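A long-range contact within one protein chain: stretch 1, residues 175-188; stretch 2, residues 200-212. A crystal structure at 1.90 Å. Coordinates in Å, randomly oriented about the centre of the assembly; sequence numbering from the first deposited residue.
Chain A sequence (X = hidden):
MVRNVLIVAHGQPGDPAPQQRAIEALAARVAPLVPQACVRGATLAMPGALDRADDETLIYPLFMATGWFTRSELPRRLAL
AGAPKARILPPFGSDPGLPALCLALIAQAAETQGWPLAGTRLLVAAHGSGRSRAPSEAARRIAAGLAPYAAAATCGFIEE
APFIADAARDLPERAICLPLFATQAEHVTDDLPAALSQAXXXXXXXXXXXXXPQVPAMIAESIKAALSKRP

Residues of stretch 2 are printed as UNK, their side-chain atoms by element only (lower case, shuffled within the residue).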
# COMPACT_ATOMS: atom_id res chain seq x y z
N ALA A 175 -10.85 16.51 10.48
CA ALA A 175 -9.69 16.06 9.73
C ALA A 175 -9.69 14.55 9.68
O ALA A 175 -10.15 13.89 10.61
CB ALA A 175 -8.41 16.57 10.38
N ILE A 176 -9.21 13.99 8.56
CA ILE A 176 -9.14 12.54 8.36
C ILE A 176 -7.73 12.21 7.91
O ILE A 176 -7.22 12.80 6.95
CB ILE A 176 -10.17 12.03 7.31
CG1 ILE A 176 -11.63 12.24 7.75
CG2 ILE A 176 -9.93 10.56 6.95
CD1 ILE A 176 -12.66 12.18 6.63
N CYS A 177 -7.11 11.23 8.59
CA CYS A 177 -5.82 10.69 8.23
C CYS A 177 -5.98 9.28 7.62
O CYS A 177 -6.52 8.37 8.26
CB CYS A 177 -4.86 10.68 9.42
SG CYS A 177 -3.25 9.94 9.05
N LEU A 178 -5.51 9.12 6.38
CA LEU A 178 -5.50 7.83 5.69
C LEU A 178 -4.04 7.31 5.63
O LEU A 178 -3.19 7.96 5.00
CB LEU A 178 -6.07 7.98 4.26
CG LEU A 178 -6.03 6.71 3.39
CD1 LEU A 178 -6.85 5.54 4.04
CD2 LEU A 178 -6.52 7.02 1.99
N PRO A 179 -3.75 6.14 6.25
CA PRO A 179 -2.40 5.57 6.19
C PRO A 179 -2.21 4.89 4.84
O PRO A 179 -2.92 3.93 4.50
CB PRO A 179 -2.37 4.55 7.34
CG PRO A 179 -3.46 4.99 8.27
CD PRO A 179 -4.53 5.51 7.34
N LEU A 180 -1.26 5.40 4.05
CA LEU A 180 -0.99 4.87 2.73
C LEU A 180 0.04 3.75 2.85
O LEU A 180 1.22 3.94 2.55
CB LEU A 180 -0.56 6.03 1.80
CG LEU A 180 -0.62 5.76 0.31
CD1 LEU A 180 -2.07 5.80 -0.18
CD2 LEU A 180 0.23 6.79 -0.44
N PHE A 181 -0.43 2.58 3.36
CA PHE A 181 0.37 1.37 3.57
C PHE A 181 -0.33 0.18 2.89
O PHE A 181 -1.55 0.03 3.00
CB PHE A 181 0.54 1.09 5.08
CG PHE A 181 1.45 2.07 5.80
CD1 PHE A 181 0.99 3.32 6.19
CD2 PHE A 181 2.78 1.74 6.04
CE1 PHE A 181 1.84 4.24 6.82
CE2 PHE A 181 3.62 2.65 6.71
CZ PHE A 181 3.15 3.88 7.09
N ALA A 182 0.46 -0.68 2.23
CA ALA A 182 -0.04 -1.85 1.51
C ALA A 182 -0.35 -3.03 2.43
O ALA A 182 -1.19 -3.85 2.06
CB ALA A 182 0.96 -2.26 0.45
N THR A 183 0.34 -3.14 3.59
CA THR A 183 0.11 -4.26 4.53
C THR A 183 -0.00 -3.78 5.95
O THR A 183 0.57 -2.74 6.29
CB THR A 183 1.23 -5.33 4.45
OG1 THR A 183 2.44 -4.84 5.04
CG2 THR A 183 1.47 -5.86 3.03
N GLN A 184 -0.71 -4.56 6.78
CA GLN A 184 -0.84 -4.25 8.21
C GLN A 184 0.53 -4.34 8.90
O GLN A 184 0.83 -3.48 9.72
CB GLN A 184 -1.89 -5.15 8.90
CG GLN A 184 -2.13 -4.81 10.39
CD GLN A 184 -2.88 -3.49 10.59
OE1 GLN A 184 -2.31 -2.40 10.55
NE2 GLN A 184 -4.19 -3.56 10.81
N ALA A 185 1.38 -5.33 8.53
CA ALA A 185 2.70 -5.51 9.17
C ALA A 185 3.57 -4.25 8.98
O ALA A 185 4.13 -3.76 9.96
CB ALA A 185 3.41 -6.75 8.63
N GLU A 186 3.61 -3.68 7.75
CA GLU A 186 4.37 -2.46 7.51
C GLU A 186 3.78 -1.27 8.25
O GLU A 186 4.53 -0.45 8.79
CB GLU A 186 4.51 -2.17 6.02
CG GLU A 186 5.35 -3.22 5.32
CD GLU A 186 5.20 -3.16 3.82
OE1 GLU A 186 4.11 -3.50 3.30
OE2 GLU A 186 6.17 -2.73 3.17
N HIS A 187 2.44 -1.18 8.29
CA HIS A 187 1.73 -0.11 8.99
C HIS A 187 2.07 -0.11 10.50
O HIS A 187 2.48 0.92 11.03
CB HIS A 187 0.21 -0.24 8.79
CG HIS A 187 -0.60 0.74 9.59
ND1 HIS A 187 -1.56 0.31 10.51
CD2 HIS A 187 -0.58 2.10 9.59
CE1 HIS A 187 -2.08 1.42 11.02
NE2 HIS A 187 -1.53 2.51 10.50
N VAL A 188 1.89 -1.27 11.18
CA VAL A 188 2.12 -1.42 12.63
C VAL A 188 3.56 -1.05 13.01
O VAL A 188 3.76 -0.31 13.98
CB VAL A 188 1.69 -2.84 13.12
CG1 VAL A 188 2.16 -3.12 14.56
CG2 VAL A 188 0.17 -3.01 13.02
N UNK A 200 -0.70 15.78 18.49
CA UNK A 200 -1.94 16.27 19.10
C UNK A 200 -3.06 16.17 18.07
O UNK A 200 -3.98 16.99 18.10
N UNK A 201 -2.98 15.19 17.15
CA UNK A 201 -3.98 15.00 16.10
C UNK A 201 -5.35 14.67 16.72
O UNK A 201 -5.46 13.75 17.52
c UNK A 201 -6.17 13.54 11.69
c UNK A 201 -3.54 13.93 15.09
c UNK A 201 -4.46 13.79 13.90
c UNK A 201 -4.57 14.82 12.96
c UNK A 201 -5.22 12.64 13.71
c UNK A 201 -6.07 12.51 12.60
c UNK A 201 -5.43 14.70 11.86
N UNK A 202 -6.37 15.46 16.38
CA UNK A 202 -7.73 15.34 16.92
C UNK A 202 -8.71 14.66 15.97
O UNK A 202 -9.85 14.40 16.37
c UNK A 202 -8.30 16.73 17.25
c UNK A 202 -7.44 17.61 18.15
n UNK A 202 -7.26 20.00 17.67
c UNK A 202 -7.99 19.02 18.21
o UNK A 202 -9.08 19.25 18.75
N UNK A 203 -8.30 14.44 14.72
CA UNK A 203 -9.22 13.89 13.72
C UNK A 203 -9.33 12.37 13.73
O UNK A 203 -8.87 11.69 14.66
N UNK A 204 -9.97 11.85 12.69
CA UNK A 204 -10.22 10.43 12.50
C UNK A 204 -9.04 9.77 11.81
O UNK A 204 -8.54 10.31 10.82
c UNK A 204 -11.50 10.27 11.65
c UNK A 204 -12.38 8.10 12.62
c UNK A 204 -13.13 8.88 10.36
c UNK A 204 -11.95 8.84 11.34
N UNK A 205 -8.60 8.63 12.32
CA UNK A 205 -7.48 7.90 11.72
C UNK A 205 -8.05 6.61 11.17
O UNK A 205 -8.55 5.78 11.93
c UNK A 205 -5.91 8.94 13.43
c UNK A 205 -5.12 7.03 11.98
c UNK A 205 -6.32 7.64 12.72
N UNK A 206 -7.97 6.44 9.85
CA UNK A 206 -8.53 5.27 9.19
C UNK A 206 -7.59 4.06 9.22
O UNK A 206 -6.39 4.24 9.43
c UNK A 206 -10.15 6.96 5.99
c UNK A 206 -9.87 6.78 7.49
c UNK A 206 -8.88 5.62 7.71
c UNK A 206 -11.21 6.53 8.22
N UNK A 207 -8.12 2.83 8.95
CA UNK A 207 -7.26 1.65 8.80
C UNK A 207 -6.37 1.88 7.54
O UNK A 207 -6.76 2.69 6.68
c UNK A 207 -9.55 2.44 9.03
c UNK A 207 -8.27 0.51 8.54
c UNK A 207 -9.50 0.95 9.20
N UNK A 208 -5.19 1.18 7.42
CA UNK A 208 -4.32 1.34 6.25
C UNK A 208 -5.07 0.93 4.97
O UNK A 208 -5.94 0.04 5.02
c UNK A 208 -4.67 0.13 8.33
c UNK A 208 -3.66 -0.60 7.47
c UNK A 208 -3.12 0.43 6.55
N UNK A 209 -4.81 1.64 3.87
CA UNK A 209 -5.49 1.44 2.57
C UNK A 209 -5.41 -0.02 2.07
O UNK A 209 -6.39 -0.49 1.49
c UNK A 209 -3.56 2.25 1.07
c UNK A 209 -5.96 2.50 0.30
c UNK A 209 -5.02 2.47 1.51
N UNK A 210 -4.30 -0.75 2.32
CA UNK A 210 -4.11 -2.15 1.89
C UNK A 210 -5.17 -3.12 2.43
O UNK A 210 -5.34 -4.21 1.86
N UNK A 211 -5.89 -2.75 3.50
CA UNK A 211 -6.92 -3.60 4.12
C UNK A 211 -8.33 -3.32 3.59
O UNK A 211 -9.28 -4.00 4.02
c UNK A 211 -5.62 -3.89 6.39
c UNK A 211 -6.92 -3.50 5.65
c UNK A 211 -5.79 -3.69 7.88
c UNK A 211 -5.20 -5.33 6.08
N UNK A 212 -8.48 -2.35 2.68
CA UNK A 212 -9.80 -1.97 2.15
C UNK A 212 -10.51 -3.11 1.41
O UNK A 212 -9.84 -3.92 0.78
c UNK A 212 -9.68 -0.74 1.24
O HOH W 1 -3.02 -5.91 1.80

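Position 200 has no side-chain atoms, and its phi of 78° closes a Schellman motif after a helix, a conformation that favours glycine: G200. Position 201 carries one carbon and then a ring of six carbons, with no hydroxyl oxygen, so it is phenylalanine. The ring of F201 lies against the start of the strand, CE1 3.8 Å from A175 CB and CE2 3.9 Å from C177 CB, while the backbone of I176 meets its edge. Position 202 has three carbons, the third bearing one oxygen and one nitrogen; this amide is Q202, whose side chain leads away from stretch 1.

Position 203 has no side chain. An ideal CB here would fall 2.2 Å from A175 O, a clash, which supports G203; its CA approaches A175 O at 3.2 Å. Position 204 has four carbons forked at the second, hence L204; its CB is 4.4 Å from I176 CG1, on the same sheet face. Position 205 has one carbon carrying two more, the pattern of V205, on the face shared with C177. Position 206 again has four carbons forked at the second: L206, with CD1 3.7 Å from I176 CG2 and 4.1 Å from L178 CD1.

At positions 207 and 208, three carbons close a ring onto the backbone nitrogen, giving P207 and P208. The first points away; the second sets its CD over the face of the H187 ring, 4.1 Å from the centroid and 25° off the normal, a CH-pi contact. Position 209 is a single carbon bearing two, V209, with CG1 4.0 Å from L180 CD1. Position 210 is bare, and an ideal CB would lie 2.0 Å from A182 O, so G210 fits. Position 211, four carbons forked at the second, is L211, its CD1 3.3 Å from Q184 NE2. Position 212 has one carbon, A212, beyond reach of stretch 1.

The contact works through parallel pairing that gives way to a turn. L204 N donates to A175 O (2.9 Å), C177 N to L204 O (2.8 Å) and L206 N to C177 O (2.9 Å), the last two nearly linear at 174° and 176°. A proline nitrogen has no hydrogen to donate, so backbone donation across the stretches resumes past the proline pair: V209 N reaches P179 O at 3.0 Å and G210 N reaches F181 O at 2.9 Å. One water adds a bridge, donating to A182 O (2.8 Å) and G210 O (2.9 Å). Apolar packing surrounds this backbone framework, and 847 Å² is buried in all.

Stretch 2 (200-212) GFQGLVLPPVGLA
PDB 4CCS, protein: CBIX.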